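Local coordinates for thiol peroxidase (Mycobacterium tuberculosis, PDB 1XVQ), which probably reduces hydrogen peroxide and organic hydroperoxides to water and alcohols at the expense of thioredoxin, protecting the bacterium against oxidative stress, at residues A[25-30]-A[37-42]; A[68-73]-A[158-163]; A[115-120]-A[126-131]. All blocks are in the same frame, centred on the assembly; numbering follows the deposited sequence.

Interaction 1 (A[25-30]-A[37-42]); sequences PAFTLT and ISSDQF
Phe27 and Ser39 form the tight part of this contact. The CB of Ser39 sits over the centre of the Phe27 ring, 3.5 Å from the centroid and 10° off the ring normal, a CH-pi contact made squarely on the face. The ring reaches this position because its CG lies between the backbone N and the carbonyl carbon (chi1 57°), which folds it back across the start of the 3-10 segment 39-41. The same two residues are also bonded through polar atoms in both directions. Phe27 N donates to Ser39 OG at 3.0 Å with a nearly straight N-H...O angle of 164°, while Ser39 N returns a bond of 3.0 Å to Phe27 O. Two bonds and a covered ring face thus fix the serine against the phenylalanine. Farther along, Leu29 and Ile37 are an antiparallel hydrogen-bonded pair: Leu29 N to Ile37 O and Ile37 N to Leu29 O both measure 2.8 Å. The second bond is nearly straight at its hydrogen, yet its donor stands above the carbonyl plane. The CB atoms of Leu29 and Ile37 meet at 4.2 Å on the buried face, where Phe111 of helix 111-114 packs on Leu29 as well as on Phe27.

The other face, carrying Thr28 and Ser38, is much looser. These residues form a non-hydrogen-bonded pair with CA atoms 4.5 Å apart, and Thr28 is exposed. Here a water donates to Phe27 O and is also hydrogen-bonded to Ser38 OG, while an yttrium ion is bound nearby. Two short antiparallel strands, 28-30 and 36-38, close in sequence and paired through Thr28-Ser38 and Leu29-Ile37, make a beta hairpin; the 3-10 segment follows its second strand.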
ATOM      1  N   PRO A  25     -12.182  -3.209   1.875  1.00 15.08           N
ATOM      2  CA  PRO A  25     -12.500  -4.114   0.766  1.00 13.81           C
ATOM      3  C   PRO A  25     -11.675  -5.405   0.877  1.00 11.21           C
ATOM      4  O   PRO A  25     -10.508  -5.404   1.272  1.00 13.31           O
ATOM      5  CB  PRO A  25     -12.116  -3.297  -0.480  1.00 17.12           C
ATOM      6  CG  PRO A  25     -12.313  -1.877  -0.043  1.00 13.12           C
ATOM      7  CD  PRO A  25     -11.726  -1.899   1.386  1.00 14.09           C
ATOM      8  N   ALA A  26     -12.287  -6.533   0.531  1.00 11.12           N
ATOM      9  CA  ALA A  26     -11.569  -7.776   0.575  1.00 10.68           C
ATOM     10  C   ALA A  26     -10.431  -7.748  -0.442  1.00 11.91           C
ATOM     11  O   ALA A  26     -10.475  -6.989  -1.404  1.00 14.43           O
ATOM     12  CB  ALA A  26     -12.511  -8.939   0.223  1.00 16.84           C
ATOM     13  N   PHE A  27      -9.393  -8.522  -0.199  1.00 10.17           N
ATOM     14  CA  PHE A  27      -8.353  -8.614  -1.227  1.00 14.35           C
ATOM     15  C   PHE A  27      -7.725  -9.989  -1.232  1.00 16.57           C
ATOM     16  O   PHE A  27      -7.775 -10.722  -0.234  1.00 16.00           O
ATOM     17  CB  PHE A  27      -7.266  -7.533  -1.053  1.00 11.23           C
ATOM     18  CG  PHE A  27      -6.593  -7.554   0.284  1.00 13.53           C
ATOM     19  CD1 PHE A  27      -5.621  -8.503   0.580  1.00 13.42           C
ATOM     20  CD2 PHE A  27      -6.922  -6.607   1.246  1.00 13.55           C
ATOM     21  CE1 PHE A  27      -4.975  -8.512   1.821  1.00 13.13           C
ATOM     22  CE2 PHE A  27      -6.281  -6.606   2.483  1.00 14.14           C
ATOM     23  CZ  PHE A  27      -5.315  -7.548   2.777  1.00 15.97           C
ATOM     24  N   THR A  28      -7.149 -10.332  -2.377  1.00 17.15           N
ATOM     25  CA  THR A  28      -6.466 -11.596  -2.569  1.00 16.37           C
ATOM     26  C   THR A  28      -5.186 -11.307  -3.349  1.00 13.86           C
ATOM     27  O   THR A  28      -5.134 -11.449  -4.577  1.00 16.16           O
ATOM     28  CB  THR A  28      -7.346 -12.583  -3.376  1.00 20.48           C
ATOM     29  OG1 THR A  28      -7.687 -11.982  -4.630  1.00 21.24           O
ATOM     30  CG2 THR A  28      -8.637 -12.906  -2.624  1.00 16.89           C
ATOM     31  N   LEU A  29      -4.155 -10.898  -2.629  1.00 13.28           N
ATOM     32  CA  LEU A  29      -2.864 -10.558  -3.231  1.00 11.15           C
ATOM     33  C   LEU A  29      -2.048 -11.830  -3.427  1.00 12.11           C
ATOM     34  O   LEU A  29      -2.494 -12.909  -3.048  1.00 15.50           O
ATOM     35  CB  LEU A  29      -2.123  -9.573  -2.313  1.00  9.76           C
ATOM     36  CG  LEU A  29      -2.805  -8.194  -2.252  1.00  9.87           C
ATOM     37  CD1 LEU A  29      -2.296  -7.410  -1.039  1.00 11.17           C
ATOM     38  CD2 LEU A  29      -2.534  -7.423  -3.540  1.00  8.92           C
ATOM     39  N   THR A  30      -0.883 -11.709  -4.051  1.00 12.82           N
ATOM     40  CA  THR A  30      -0.023 -12.871  -4.283  1.00 14.28           C
ATOM     41  C   THR A  30       1.259 -12.727  -3.493  1.00 15.98           C
ATOM     42  O   THR A  30       1.911 -11.676  -3.510  1.00 16.06           O
ATOM     43  CB  THR A  30       0.315 -13.028  -5.788  1.00 10.83           C
ATOM     44  OG1 THR A  30      -0.896 -13.189  -6.519  1.00  9.75           O
ATOM     45  CG2 THR A  30       1.191 -14.267  -6.026  1.00 12.65           C
ATOM     46  N   ILE A  37      -2.442 -14.162  -0.493  1.00 18.62           N
ATOM     47  CA  ILE A  37      -2.382 -13.426   0.760  1.00 18.89           C
ATOM     48  C   ILE A  37      -3.779 -12.838   0.760  1.00 22.25           C
ATOM     49  O   ILE A  37      -4.069 -11.884   0.030  1.00 18.32           O
ATOM     50  CB  ILE A  37      -1.297 -12.341   0.730  1.00 19.36           C
ATOM     51  CG1 ILE A  37       0.084 -13.006   0.667  1.00 21.62           C
ATOM     52  CG2 ILE A  37      -1.415 -11.424   1.951  1.00 21.43           C
ATOM     53  CD1 ILE A  37       1.250 -12.018   0.721  1.00 26.99           C
ATOM     54  N   SER A  38      -4.661 -13.465   1.539  1.00 20.36           N
ATOM     55  CA  SER A  38      -6.073 -13.098   1.628  1.00 22.26           C
ATOM     56  C   SER A  38      -6.364 -12.185   2.808  1.00 19.76           C
ATOM     57  O   SER A  38      -5.772 -12.344   3.867  1.00 20.55           O
ATOM     58  CB  SER A  38      -6.904 -14.379   1.754  1.00 21.43           C
ATOM     59  OG  SER A  38      -8.288 -14.098   1.884  1.00 28.73           O
ATOM     60  N   SER A  39      -7.284 -11.243   2.629  1.00 17.47           N
ATOM     61  CA  SER A  39      -7.600 -10.328   3.703  1.00 19.72           C
ATOM     62  C   SER A  39      -8.219 -11.083   4.875  1.00 23.18           C
ATOM     63  O   SER A  39      -8.153 -10.635   6.016  1.00 26.33           O
ATOM     64  CB  SER A  39      -8.530  -9.222   3.199  1.00 19.80           C
ATOM     65  OG  SER A  39      -9.608  -9.743   2.483  1.00 22.45           O
ATOM     66  N   ASP A  40      -8.802 -12.245   4.610  1.00 25.71           N
ATOM     67  CA  ASP A  40      -9.403 -13.017   5.688  1.00 29.00           C
ATOM     68  C   ASP A  40      -8.330 -13.516   6.652  1.00 29.54           C
ATOM     69  O   ASP A  40      -8.611 -13.751   7.824  1.00 32.42           O
ATOM     70  CB  ASP A  40     -10.198 -14.180   5.105  1.00 32.99           C
ATOM     71  CG  ASP A  40     -11.395 -13.711   4.300  1.00 36.56           C
ATOM     72  OD1 ASP A  40     -11.878 -14.500   3.459  1.00 34.06           O
ATOM     73  OD2 ASP A  40     -11.853 -12.564   4.515  1.00 39.92           O
ATOM     74  N   GLN A  41      -7.097 -13.654   6.155  1.00 25.29           N
ATOM     75  CA  GLN A  41      -5.962 -14.103   6.963  1.00 24.46           C
ATOM     76  C   GLN A  41      -5.575 -13.118   8.079  1.00 26.74           C
ATOM     77  O   GLN A  41      -4.875 -13.481   9.037  1.00 26.25           O
ATOM     78  CB  GLN A  41      -4.749 -14.344   6.065  1.00 26.61           C
ATOM     79  CG  GLN A  41      -5.011 -15.374   4.964  1.00 32.78           C
ATOM     80  CD  GLN A  41      -3.861 -15.508   3.956  1.00 33.79           C
ATOM     81  OE1 GLN A  41      -3.889 -16.379   3.082  1.00 37.48           O
ATOM     82  NE2 GLN A  41      -2.854 -14.643   4.072  1.00 31.91           N
ATOM     83  N   PHE A  42      -6.021 -11.872   7.960  1.00 22.76           N
ATOM     84  CA  PHE A  42      -5.701 -10.866   8.960  1.00 24.12           C
ATOM     85  C   PHE A  42      -6.883 -10.468   9.829  1.00 22.83           C
ATOM     86  O   PHE A  42      -6.893  -9.406  10.446  1.00 19.67           O
ATOM     87  CB  PHE A  42      -5.092  -9.647   8.275  1.00 24.32           C
ATOM     88  CG  PHE A  42      -3.912  -9.996   7.412  1.00 27.24           C
ATOM     89  CD1 PHE A  42      -4.075 -10.212   6.049  1.00 27.67           C
ATOM     90  CD2 PHE A  42      -2.656 -10.185   7.979  1.00 27.47           C
ATOM     91  CE1 PHE A  42      -3.007 -10.613   5.259  1.00 27.53           C
ATOM     92  CE2 PHE A  42      -1.581 -10.588   7.202  1.00 32.69           C
ATOM     93  CZ  PHE A  42      -1.756 -10.803   5.834  1.00 30.26           C
TER
HETATM   94  O   HOH W   1     -10.361 -12.175   0.344  1.00 21.89           O

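Interaction 2 (A[68-73]-A[158-163]); sequences DERAAA and AALAAL
Leu160 reaches from helix 156-165 over the backbone of helix 62-73 where Arg70 passes into Ala71, and its two methyl branches divide the work. This is a helix-helix contact of the thioredoxin fold, between two neighbours packed on one side of the central mixed sheet. The axes of segments 68-73 and 158-163 differ by only 10° in their N-to-C directions, so the helices run parallel, and they approach no closer than 10.2 Å. At this spacing the two segments meet mainly through side chains, and the nearest CA pair, Ala71 and Leu160, is 6.6 Å apart.

The CD2 branch of Leu160 points at the backbone, lying 4.0 Å from Ala71 N, and it also touches Arg70 CB. Its CD1 branch meets the aliphatic part of Arg70. That arginine chain is extended from CG to NE and crosses the leucine at about a right angle; its CB starts toward the other helix, but its charged end leads away, so the methylene groups alone enter the contact. This is the exposed side of the interface.

On the side nearer the sheet, Ala71 and Leu163 are buried. Ala71 rests on Leu48 and Val78, from strands 47-51 and 77-78, whereas Leu163 rests on Val134 of strand 131-135. The contact therefore bridges helices seated on different strands, and its chemistry is wholly apolar. It closes above the sheet where Ala71 CB meets Leu163 CD1 at 3.9 Å, and at the outer margin where Arg70 CD lies 3.6 Å from Leu160 CD1.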
ATOM      1  N   ASP A  68       7.897   1.514   8.849  1.00 23.88           N
ATOM      2  CA  ASP A  68       7.495   0.108   8.888  1.00 24.17           C
ATOM      3  C   ASP A  68       7.797  -0.521  10.251  1.00 25.03           C
ATOM      4  O   ASP A  68       7.036  -1.342  10.762  1.00 22.04           O
ATOM      5  CB  ASP A  68       8.203  -0.693   7.793  1.00 24.68           C
ATOM      6  CG  ASP A  68       7.638  -0.414   6.399  1.00 24.16           C
ATOM      7  OD1 ASP A  68       6.499   0.085   6.313  1.00 27.23           O
ATOM      8  OD2 ASP A  68       8.331  -0.707   5.409  1.00 30.32           O
ATOM      9  N   GLU A  69       8.916  -0.132  10.845  1.00 26.46           N
ATOM     10  CA  GLU A  69       9.282  -0.687  12.136  1.00 29.63           C
ATOM     11  C   GLU A  69       8.370  -0.187  13.245  1.00 28.69           C
ATOM     12  O   GLU A  69       7.950  -0.968  14.097  1.00 31.50           O
ATOM     13  CB  GLU A  69      10.761  -0.403  12.426  1.00 32.88           C
ATOM     14  CG  GLU A  69      11.670  -1.266  11.549  1.00 39.43           C
ATOM     15  CD  GLU A  69      13.155  -1.105  11.839  1.00 43.78           C
ATOM     16  OE1 GLU A  69      13.946  -1.884  11.257  1.00 48.56           O
ATOM     17  OE2 GLU A  69      13.528  -0.212  12.631  1.00 45.84           O
ATOM     18  N   ARG A  70       8.038   1.100  13.234  1.00 29.07           N
ATOM     19  CA  ARG A  70       7.133   1.634  14.244  1.00 26.95           C
ATOM     20  C   ARG A  70       5.754   0.978  14.083  1.00 28.45           C
ATOM     21  O   ARG A  70       5.114   0.587  15.062  1.00 24.99           O
ATOM     22  CB  ARG A  70       6.996   3.153  14.098  1.00 29.10           C
ATOM     23  CG  ARG A  70       8.291   3.922  14.358  1.00 36.24           C
ATOM     24  CD  ARG A  70       8.133   5.411  14.116  1.00 41.69           C
ATOM     25  NE  ARG A  70       9.409   6.126  14.182  1.00 45.20           N
ATOM     26  CZ  ARG A  70      10.179   6.178  15.266  1.00 50.24           C
ATOM     27  NH1 ARG A  70       9.803   5.556  16.379  1.00 49.29           N
ATOM     28  NH2 ARG A  70      11.328   6.852  15.239  1.00 51.03           N
ATOM     29  N   ALA A  71       5.306   0.845  12.838  1.00 22.45           N
ATOM     30  CA  ALA A  71       3.998   0.258  12.576  1.00 23.31           C
ATOM     31  C   ALA A  71       3.932  -1.169  13.110  1.00 20.74           C
ATOM     32  O   ALA A  71       2.971  -1.552  13.790  1.00 23.45           O
ATOM     33  CB  ALA A  71       3.716   0.293  11.065  1.00 21.28           C
ATOM     34  N   ALA A  72       4.963  -1.950  12.809  1.00 22.51           N
ATOM     35  CA  ALA A  72       5.032  -3.335  13.243  1.00 24.94           C
ATOM     36  C   ALA A  72       5.123  -3.374  14.774  1.00 28.20           C
ATOM     37  O   ALA A  72       4.586  -4.281  15.423  1.00 28.76           O
ATOM     38  CB  ALA A  72       6.242  -4.000  12.618  1.00 22.26           C
ATOM     39  N   ALA A  73       5.795  -2.376  15.343  1.00 28.34           N
ATOM     40  CA  ALA A  73       5.944  -2.287  16.796  1.00 31.91           C
ATOM     41  C   ALA A  73       4.597  -2.021  17.463  1.00 33.52           C
ATOM     42  O   ALA A  73       4.363  -2.463  18.593  1.00 34.95           O
ATOM     43  CB  ALA A  73       6.939  -1.180  17.158  1.00 35.46           C
ATOM     44  N   ALA A 158       0.564  10.911  10.992  1.00 17.44           N
ATOM     45  CA  ALA A 158      -0.891  10.741  11.072  1.00 18.53           C
ATOM     46  C   ALA A 158      -1.276   9.271  10.951  1.00 15.08           C
ATOM     47  O   ALA A 158      -2.168   8.809  11.647  1.00 17.61           O
ATOM     48  CB  ALA A 158      -1.573  11.539   9.983  1.00 17.71           C
ATOM     49  N   ALA A 159      -0.606   8.541  10.065  1.00 16.95           N
ATOM     50  CA  ALA A 159      -0.890   7.100   9.888  1.00 14.58           C
ATOM     51  C   ALA A 159      -0.589   6.348  11.184  1.00 13.81           C
ATOM     52  O   ALA A 159      -1.341   5.464  11.596  1.00 15.32           O
ATOM     53  CB  ALA A 159      -0.041   6.508   8.739  1.00 13.11           C
ATOM     54  N   LEU A 160       0.514   6.715  11.841  1.00 14.67           N
ATOM     55  CA  LEU A 160       0.882   6.062  13.099  1.00 14.87           C
ATOM     56  C   LEU A 160      -0.133   6.359  14.203  1.00 17.10           C
ATOM     57  O   LEU A 160      -0.433   5.483  15.017  1.00 17.28           O
ATOM     58  CB  LEU A 160       2.301   6.472  13.508  1.00 18.56           C
ATOM     59  CG  LEU A 160       3.426   5.872  12.636  1.00 21.71           C
ATOM     60  CD1 LEU A 160       4.779   6.385  13.110  1.00 21.05           C
ATOM     61  CD2 LEU A 160       3.417   4.344  12.729  1.00 21.23           C
ATOM     62  N   ALA A 161      -0.679   7.570  14.238  1.00 14.09           N
ATOM     63  CA  ALA A 161      -1.688   7.895  15.257  1.00 14.67           C
ATOM     64  C   ALA A 161      -2.940   7.069  14.999  1.00 15.90           C
ATOM     65  O   ALA A 161      -3.605   6.609  15.929  1.00 17.50           O
ATOM     66  CB  ALA A 161      -2.035   9.390  15.229  1.00 15.85           C
ATOM     67  N   ALA A 162      -3.279   6.882  13.727  1.00 15.43           N
ATOM     68  CA  ALA A 162      -4.441   6.068  13.425  1.00 15.62           C
ATOM     69  C   ALA A 162      -4.136   4.608  13.765  1.00 15.04           C
ATOM     70  O   ALA A 162      -5.018   3.888  14.217  1.00 17.23           O
ATOM     71  CB  ALA A 162      -4.844   6.211  11.941  1.00 13.95           C
ATOM     72  N   LEU A 163      -2.904   4.164  13.511  1.00 16.28           N
ATOM     73  CA  LEU A 163      -2.511   2.785  13.804  1.00 19.89           C
ATOM     74  C   LEU A 163      -2.584   2.544  15.305  1.00 21.18           C
ATOM     75  O   LEU A 163      -3.130   1.542  15.754  1.00 20.34           O
ATOM     76  CB  LEU A 163      -1.089   2.507  13.312  1.00 20.81           C
ATOM     77  CG  LEU A 163      -0.917   2.205  11.817  1.00 25.45           C
ATOM     78  CD1 LEU A 163       0.509   2.519  11.354  1.00 25.32           C
ATOM     79  CD2 LEU A 163      -1.273   0.735  11.573  1.00 22.65           C
TER

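Interaction 3 (A[115-120]-A[126-131]); sequences YGVTIA and GLLARA
Ile119 and Leu127 are joined by a backbone bond, Ile119 N to Leu127 O, of 2.8 Å; its angle at the hydrogen is 177°, and the donor lies nearly in line with the carbonyl bond. Two further bonds flank it: Ala129 N to Val117 O at 2.8 Å and Gly126 N to Ile119 O at 2.9 Å. Together they hold the two segments side by side with Thr118 and Leu128 bridged, their CA atoms 4.4 Å apart. This remains a single bridge within an irregular loop.

Side chains fill in around these bonds. With its CG1 anti to the carbonyl carbon (chi1 -66°), Ile119 lies along 126-131: CG1 approaches Ala129 CB at 3.8 Å, and CD1 passes beside Leu127 O. At the inner end Val117 CG1 touches Ala131 CB at 3.9 Å. Thr118 contributes from two branches, its CG2 against Gly126 CA and its OG1 3.8 Å from the CD2 methyl of Leu128. Gly126 itself turns with a positive phi of 91°.

The next shell sets these residues in place. Glu113 OE1 is hydrogen-bonded to Thr118 OG1, and Gly116, with positive phi, ends the preceding helix in a Schellman motif. Phe111 of helix 111-114 packs on both Val117 and Leu128, while Leu128 also touches Ile51 of strand 47-51. The contact thus lies between the end of helix 111-114 and the start of strand 131-135, whose first residue, Ala131, is backbone-bonded to Ile51 and so leads the connection into the central sheet of the thioredoxin fold.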
ATOM      1  N   TYR A 115      -9.143  -0.702  -4.299  1.00 10.59           N
ATOM      2  CA  TYR A 115      -8.692   0.295  -3.368  1.00  9.37           C
ATOM      3  C   TYR A 115      -8.527   1.687  -3.990  1.00  9.24           C
ATOM      4  O   TYR A 115      -8.115   2.625  -3.304  1.00 12.15           O
ATOM      5  CB  TYR A 115      -7.381  -0.148  -2.696  1.00  8.42           C
ATOM      6  CG  TYR A 115      -7.641  -1.070  -1.515  1.00  7.94           C
ATOM      7  CD1 TYR A 115      -8.099  -2.371  -1.711  1.00 12.42           C
ATOM      8  CD2 TYR A 115      -7.517  -0.601  -0.208  1.00  8.35           C
ATOM      9  CE1 TYR A 115      -8.436  -3.179  -0.608  1.00 10.42           C
ATOM     10  CE2 TYR A 115      -7.859  -1.391   0.890  1.00 10.33           C
ATOM     11  CZ  TYR A 115      -8.316  -2.675   0.676  1.00  9.66           C
ATOM     12  OH  TYR A 115      -8.672  -3.465   1.776  1.00 10.80           O
ATOM     13  N   GLY A 116      -8.864   1.795  -5.272  1.00 10.91           N
ATOM     14  CA  GLY A 116      -8.782   3.070  -5.974  1.00 11.86           C
ATOM     15  C   GLY A 116      -7.383   3.664  -6.060  1.00 15.18           C
ATOM     16  O   GLY A 116      -7.230   4.885  -6.063  1.00 19.13           O
ATOM     17  N   VAL A 117      -6.356   2.825  -6.124  1.00 10.35           N
ATOM     18  CA  VAL A 117      -4.994   3.350  -6.172  1.00  9.63           C
ATOM     19  C   VAL A 117      -4.226   3.118  -7.465  1.00  8.79           C
ATOM     20  O   VAL A 117      -3.127   3.626  -7.621  1.00 10.04           O
ATOM     21  CB  VAL A 117      -4.100   2.823  -4.987  1.00 10.82           C
ATOM     22  CG1 VAL A 117      -4.529   3.438  -3.663  1.00 14.77           C
ATOM     23  CG2 VAL A 117      -4.182   1.279  -4.922  1.00 10.18           C
ATOM     24  N   THR A 118      -4.788   2.392  -8.413  1.00  8.40           N
ATOM     25  CA  THR A 118      -4.069   2.169  -9.669  1.00  7.11           C
ATOM     26  C   THR A 118      -3.927   3.518 -10.380  1.00 11.69           C
ATOM     27  O   THR A 118      -4.901   4.254 -10.470  1.00  9.95           O
ATOM     28  CB  THR A 118      -4.839   1.203 -10.588  1.00  9.99           C
ATOM     29  OG1 THR A 118      -4.988  -0.045  -9.917  1.00 10.82           O
ATOM     30  CG2 THR A 118      -4.072   0.935 -11.908  1.00  9.11           C
ATOM     31  N   ILE A 119      -2.717   3.834 -10.842  1.00 11.23           N
ATOM     32  CA  ILE A 119      -2.473   5.096 -11.571  1.00 13.16           C
ATOM     33  C   ILE A 119      -3.136   5.004 -12.948  1.00 12.03           C
ATOM     34  O   ILE A 119      -2.946   4.026 -13.656  1.00  9.92           O
ATOM     35  CB  ILE A 119      -0.962   5.345 -11.711  1.00  9.06           C
ATOM     36  CG1 ILE A 119      -0.351   5.579 -10.324  1.00  9.91           C
ATOM     37  CG2 ILE A 119      -0.717   6.556 -12.667  1.00 11.04           C
ATOM     38  CD1 ILE A 119       1.159   5.379 -10.269  1.00 12.01           C
ATOM     39  N   ALA A 120      -3.902   6.037 -13.332  1.00 11.74           N
ATOM     40  CA  ALA A 120      -4.681   5.990 -14.572  1.00 13.51           C
ATOM     41  C   ALA A 120      -4.017   6.477 -15.847  1.00 12.80           C
ATOM     42  O   ALA A 120      -4.422   6.089 -16.950  1.00 17.54           O
ATOM     43  CB  ALA A 120      -6.015   6.775 -14.367  1.00 11.37           C
ATOM     44  N   GLY A 126      -1.109   2.007 -14.595  1.00 10.11           N
ATOM     45  CA  GLY A 126      -1.145   0.591 -14.267  1.00 10.54           C
ATOM     46  C   GLY A 126      -0.398   0.182 -13.006  1.00  7.94           C
ATOM     47  O   GLY A 126      -0.642  -0.914 -12.520  1.00 10.07           O
ATOM     48  N   LEU A 127       0.539   1.014 -12.530  1.00 10.78           N
ATOM     49  CA  LEU A 127       1.256   0.735 -11.271  1.00  7.62           C
ATOM     50  C   LEU A 127       0.376   1.343 -10.184  1.00  8.55           C
ATOM     51  O   LEU A 127      -0.533   2.106 -10.484  1.00  9.08           O
ATOM     52  CB  LEU A 127       2.637   1.420 -11.241  1.00  9.10           C
ATOM     53  CG  LEU A 127       3.565   0.957 -12.372  1.00 10.24           C
ATOM     54  CD1 LEU A 127       4.865   1.740 -12.337  1.00 14.98           C
ATOM     55  CD2 LEU A 127       3.842  -0.541 -12.217  1.00  8.23           C
ATOM     56  N   LEU A 128       0.629   0.999  -8.920  1.00  7.28           N
ATOM     57  CA  LEU A 128      -0.157   1.547  -7.823  1.00  9.14           C
ATOM     58  C   LEU A 128       0.468   2.840  -7.337  1.00  8.02           C
ATOM     59  O   LEU A 128       1.682   2.923  -7.212  1.00 12.65           O
ATOM     60  CB  LEU A 128      -0.160   0.575  -6.646  1.00  8.32           C
ATOM     61  CG  LEU A 128      -0.548  -0.838  -7.056  1.00  6.78           C
ATOM     62  CD1 LEU A 128      -0.720  -1.643  -5.741  1.00  8.63           C
ATOM     63  CD2 LEU A 128      -1.893  -0.850  -7.869  1.00  9.56           C
ATOM     64  N   ALA A 129      -0.363   3.837  -7.048  1.00  9.24           N
ATOM     65  CA  ALA A 129       0.172   5.116  -6.553  1.00 10.59           C
ATOM     66  C   ALA A 129       0.662   5.005  -5.109  1.00 13.43           C
ATOM     67  O   ALA A 129       0.183   4.147  -4.335  1.00 11.94           O
ATOM     68  CB  ALA A 129      -0.895   6.191  -6.629  1.00 10.29           C
ATOM     69  N   ARG A 130       1.610   5.872  -4.738  1.00  9.60           N
ATOM     70  CA  ARG A 130       2.104   5.876  -3.350  1.00  9.32           C
ATOM     71  C   ARG A 130       0.899   6.205  -2.437  1.00  9.96           C
ATOM     72  O   ARG A 130       0.229   7.232  -2.589  1.00 10.77           O
ATOM     73  CB  ARG A 130       3.171   6.938  -3.153  1.00  8.78           C
ATOM     74  CG  ARG A 130       3.821   6.843  -1.756  1.00 14.34           C
ATOM     75  CD  ARG A 130       4.752   5.632  -1.631  1.00 15.13           C
ATOM     76  NE  ARG A 130       5.337   5.527  -0.285  1.00 14.88           N
ATOM     77  CZ  ARG A 130       4.831   4.795   0.709  1.00 17.87           C
ATOM     78  NH1 ARG A 130       3.714   4.069   0.543  1.00 12.83           N
ATOM     79  NH2 ARG A 130       5.436   4.793   1.894  1.00 18.59           N
ATOM     80  N   ALA A 131       0.627   5.330  -1.479  1.00  9.97           N
ATOM     81  CA  ALA A 131      -0.535   5.526  -0.627  1.00 10.36           C
ATOM     82  C   ALA A 131      -0.402   4.683   0.621  1.00  7.79           C
ATOM     83  O   ALA A 131       0.385   3.741   0.671  1.00  8.92           O
ATOM     84  CB  ALA A 131      -1.782   5.092  -1.386  1.00  7.70           C
TER

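How the interactions relate
The interactions differ in depth and chemistry. Interaction 3 is mostly buried, with Gly126 exposed; interactions 1 and 2 are only partly buried. Backbone hydrogen bonds dominate interactions 1 and 3, joining chain segments close in sequence; interaction 2 relies on apolar packing between helical segments 85 residues apart in the chain. Interactions 1 and 3 touch, since Tyr115 OH lies 2.7 Å from Pro25 O, a probable hydrogen bond, and packs on Phe27; Phe111 of helix 111-114 serves both. Interactions 2 and 3 lie on opposite sides of the chain's centre, their centres about 21 Å apart, yet both reach strands 47-51 and 131-135 of the central sheet.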